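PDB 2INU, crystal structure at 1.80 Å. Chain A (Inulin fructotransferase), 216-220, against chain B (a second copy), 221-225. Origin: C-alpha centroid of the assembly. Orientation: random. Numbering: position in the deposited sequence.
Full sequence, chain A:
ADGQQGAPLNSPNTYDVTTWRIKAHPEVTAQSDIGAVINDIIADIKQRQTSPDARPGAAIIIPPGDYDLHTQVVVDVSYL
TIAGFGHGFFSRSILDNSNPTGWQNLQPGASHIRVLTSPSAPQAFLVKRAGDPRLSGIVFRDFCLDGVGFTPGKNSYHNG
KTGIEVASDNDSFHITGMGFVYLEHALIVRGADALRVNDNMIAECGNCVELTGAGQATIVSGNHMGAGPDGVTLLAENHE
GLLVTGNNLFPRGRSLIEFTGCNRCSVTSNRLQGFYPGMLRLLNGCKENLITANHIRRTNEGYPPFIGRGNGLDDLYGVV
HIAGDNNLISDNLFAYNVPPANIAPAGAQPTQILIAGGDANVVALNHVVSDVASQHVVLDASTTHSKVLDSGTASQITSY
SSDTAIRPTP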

ATOM      1  N   GLN A 216     -12.133  14.439   4.303  1.00 11.67           N
ATOM      2  CA  GLN A 216     -10.954  14.632   5.134  1.00 13.14           C
ATOM      3  C   GLN A 216     -10.133  13.357   5.281  1.00 13.15           C
ATOM      4  O   GLN A 216     -10.682  12.258   5.342  1.00 13.18           O
ATOM      5  CB  GLN A 216     -11.346  15.121   6.527  1.00 16.43           C
ATOM      6  CG  GLN A 216     -11.794  16.568   6.589  1.00 22.15           C
ATOM      7  CD  GLN A 216     -12.010  17.038   8.004  1.00 25.11           C
ATOM      8  OE1 GLN A 216     -12.790  16.449   8.761  1.00 27.47           O
ATOM      9  NE2 GLN A 216     -11.332  18.120   8.368  1.00 27.88           N
ATOM     10  N   ALA A 217      -8.816  13.540   5.354  1.00 13.31           N
ATOM     11  CA  ALA A 217      -7.836  12.469   5.503  1.00 13.15           C
ATOM     12  C   ALA A 217      -8.294  11.113   4.985  1.00 12.47           C
ATOM     13  O   ALA A 217      -8.397  10.143   5.734  1.00 12.78           O
ATOM     14  CB  ALA A 217      -7.424  12.351   6.952  1.00 14.90           C
ATOM     15  N   THR A 218      -8.533  11.054   3.683  1.00  9.70           N
ATOM     16  CA  THR A 218      -8.968   9.839   3.031  1.00  9.13           C
ATOM     17  C   THR A 218      -7.771   9.230   2.313  1.00  9.14           C
ATOM     18  O   THR A 218      -6.854   9.943   1.913  1.00  7.90           O
ATOM     19  CB  THR A 218     -10.092  10.152   2.025  1.00  8.92           C
ATOM     20  OG1 THR A 218     -11.260  10.581   2.741  1.00  9.97           O
ATOM     21  CG2 THR A 218     -10.429   8.924   1.199  1.00  8.42           C
ATOM     22  N   ILE A 219      -7.779   7.911   2.166  1.00  8.69           N
ATOM     23  CA  ILE A 219      -6.699   7.211   1.488  1.00  9.27           C
ATOM     24  C   ILE A 219      -7.253   6.285   0.428  1.00  8.23           C
ATOM     25  O   ILE A 219      -8.120   5.457   0.708  1.00  8.23           O
ATOM     26  CB  ILE A 219      -5.857   6.348   2.458  1.00  9.62           C
ATOM     27  CG1 ILE A 219      -5.281   7.207   3.589  1.00 10.65           C
ATOM     28  CG2 ILE A 219      -4.739   5.664   1.686  1.00  9.89           C
ATOM     29  CD1 ILE A 219      -4.521   6.407   4.617  1.00 14.37           C
ATOM     30  N   VAL A 220      -6.746   6.440  -0.788  1.00  7.80           N
ATOM     31  CA  VAL A 220      -7.155   5.609  -1.905  1.00  9.24           C
ATOM     32  C   VAL A 220      -5.855   5.076  -2.488  1.00  9.42           C
ATOM     33  O   VAL A 220      -5.133   5.799  -3.173  1.00  7.61           O
ATOM     34  CB  VAL A 220      -7.915   6.426  -2.975  1.00 10.36           C
ATOM     35  CG1 VAL A 220      -8.294   5.529  -4.148  1.00 10.40           C
ATOM     36  CG2 VAL A 220      -9.170   7.046  -2.377  1.00 11.88           C
TER
ATOM     37  N   SER B 221       2.898   1.302   6.320  1.00  8.30           N
ATOM     38  CA  SER B 221       2.170   1.928   5.227  1.00 11.03           C
ATOM     39  C   SER B 221       0.656   1.798   5.323  1.00 11.48           C
ATOM     40  O   SER B 221       0.140   0.982   6.089  1.00 10.62           O
ATOM     41  CB  SER B 221       2.645   1.341   3.895  1.00 14.06           C
ATOM     42  OG  SER B 221       2.401  -0.044   3.843  1.00 19.91           O
ATOM     43  N   GLY B 222      -0.040   2.597   4.513  1.00 11.10           N
ATOM     44  CA  GLY B 222      -1.496   2.575   4.475  1.00 11.55           C
ATOM     45  C   GLY B 222      -2.225   2.803   5.793  1.00 10.85           C
ATOM     46  O   GLY B 222      -3.405   2.454   5.914  1.00 11.94           O
ATOM     47  N   ASN B 223      -1.549   3.410   6.766  1.00 10.51           N
ATOM     48  CA  ASN B 223      -2.155   3.656   8.070  1.00  9.82           C
ATOM     49  C   ASN B 223      -2.723   5.065   8.264  1.00 10.64           C
ATOM     50  O   ASN B 223      -2.321   6.018   7.595  1.00 10.07           O
ATOM     51  CB  ASN B 223      -1.146   3.393   9.189  1.00  9.71           C
ATOM     52  CG  ASN B 223      -0.527   2.008   9.115  1.00 11.38           C
ATOM     53  OD1 ASN B 223      -1.303   0.994   9.483  1.00 10.78           O
ATOM     54  ND2 ASN B 223       0.629   1.849   8.722  1.00  8.83           N
ATOM     55  N   HIS B 224      -3.665   5.170   9.204  1.00 11.08           N
ATOM     56  CA  HIS B 224      -4.339   6.427   9.595  1.00  9.82           C
ATOM     57  C   HIS B 224      -3.935   6.674  11.056  1.00 10.30           C
ATOM     58  O   HIS B 224      -4.371   5.916  11.930  1.00  9.93           O
ATOM     59  CB  HIS B 224      -5.868   6.248   9.575  1.00 10.82           C
ATOM     60  CG  HIS B 224      -6.513   6.452   8.245  1.00 11.77           C
ATOM     61  ND1 HIS B 224      -6.668   7.689   7.655  1.00 13.48           N
ATOM     62  CD2 HIS B 224      -7.146   5.574   7.402  1.00 13.44           C
ATOM     63  CE1 HIS B 224      -7.358   7.576   6.534  1.00 12.14           C
ATOM     64  NE2 HIS B 224      -7.656   6.303   6.366  1.00 15.39           N
HETATM   65  N   MSE B 225      -3.125   7.692  11.357  1.00  9.07           N
HETATM   66  CA  MSE B 225      -2.737   7.910  12.767  1.00 10.77           C
HETATM   67  C   MSE B 225      -2.830   9.345  13.295  1.00  9.65           C
HETATM   68  O   MSE B 225      -2.453  10.315  12.626  1.00 10.38           O
HETATM   69  CB  MSE B 225      -1.299   7.456  13.036  1.00 12.30           C
HETATM   70  CG  MSE B 225      -0.959   6.051  12.565  1.00 15.24           C
HETATM   71 SE   MSE B 225       0.866   5.685  13.045  1.00 23.83          SE
HETATM   72  CE  MSE B 225       1.510   5.047  11.346  1.00 20.34           C
TER

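The contact between the two stretches buries 181 Å², both sides summed, and no hydrogen bond crosses it. It is built largely from two residues, A:Ile219 and B:His224, of which 67 and 62 Å² respectively are covered by the other stretch. The backbones remain well apart: the CA atoms of A:Ala217 and B:His224 are separated by 8.1 Å, and those of A:Ile219 and B:Gly222 by 7.6 Å, and side chains span most of the gap.

The best-defined interaction is a CH-pi contact. The CD1 methyl of A:Ile219 lies 3.7 Å from the centroid of the B:His224 imidazole ring (CG, ND1, CD2, CE1 and NE2) and only 15° off the ring normal, placing it almost squarely over one face. The closest ring atom is NE2 of B:His224, 3.6 Å from A:Ile219 CD1. The CA-to-CB bond of A:Ile219 points toward chain B, and its m, t rotamer extends the chain through CG1 to deliver the methyl to the ring. B:His224 meets it differently: its CA-to-CB bond runs sideways, but with chi1 at -85° and chi2 at -73° the imidazole comes nearer to chain A. NE2 is hydrogen-bonded elsewhere in the structure, so this nitrogen is satisfied without a partner in this contact.

The same methyl also packs against the backbone of chain B. A:Ile219 CD1 is 3.7 Å from B:Asn223 O and, more loosely, 4.3 Å from B:Gly222 O; these are van der Waals approaches of an apolar group to carbonyl oxygens. B:Asn223 itself directs its CA-to-CB bond away from chain A; its side chain stays out of contact range, its amide being hydrogen-bonded elsewhere in the structure, and the carbonyl makes the contact. B:Gly222 likewise contributes backbone alone, at a phi of 56° that favours glycine in its own right.

At the edge of the imidazole, near its plane, lies the loop preceding A:Ile219. A:Ala217 O and B:His224 CE1 are modelled 2.9 Å apart, too close to be read as a favourable interaction, while A:Thr218 CA is 4.5 Å from B:His224 CE1. The CA-to-CB bond of A:Thr218 points away from chain B, and A:Thr218 OG1 donates a hydrogen bond to A:Gln216 O at 3.1 Å. That hydrogen bond is internal to chain A; between the stretches, the main feature is the A:Ile219 methyl over one face of the B:His224 ring.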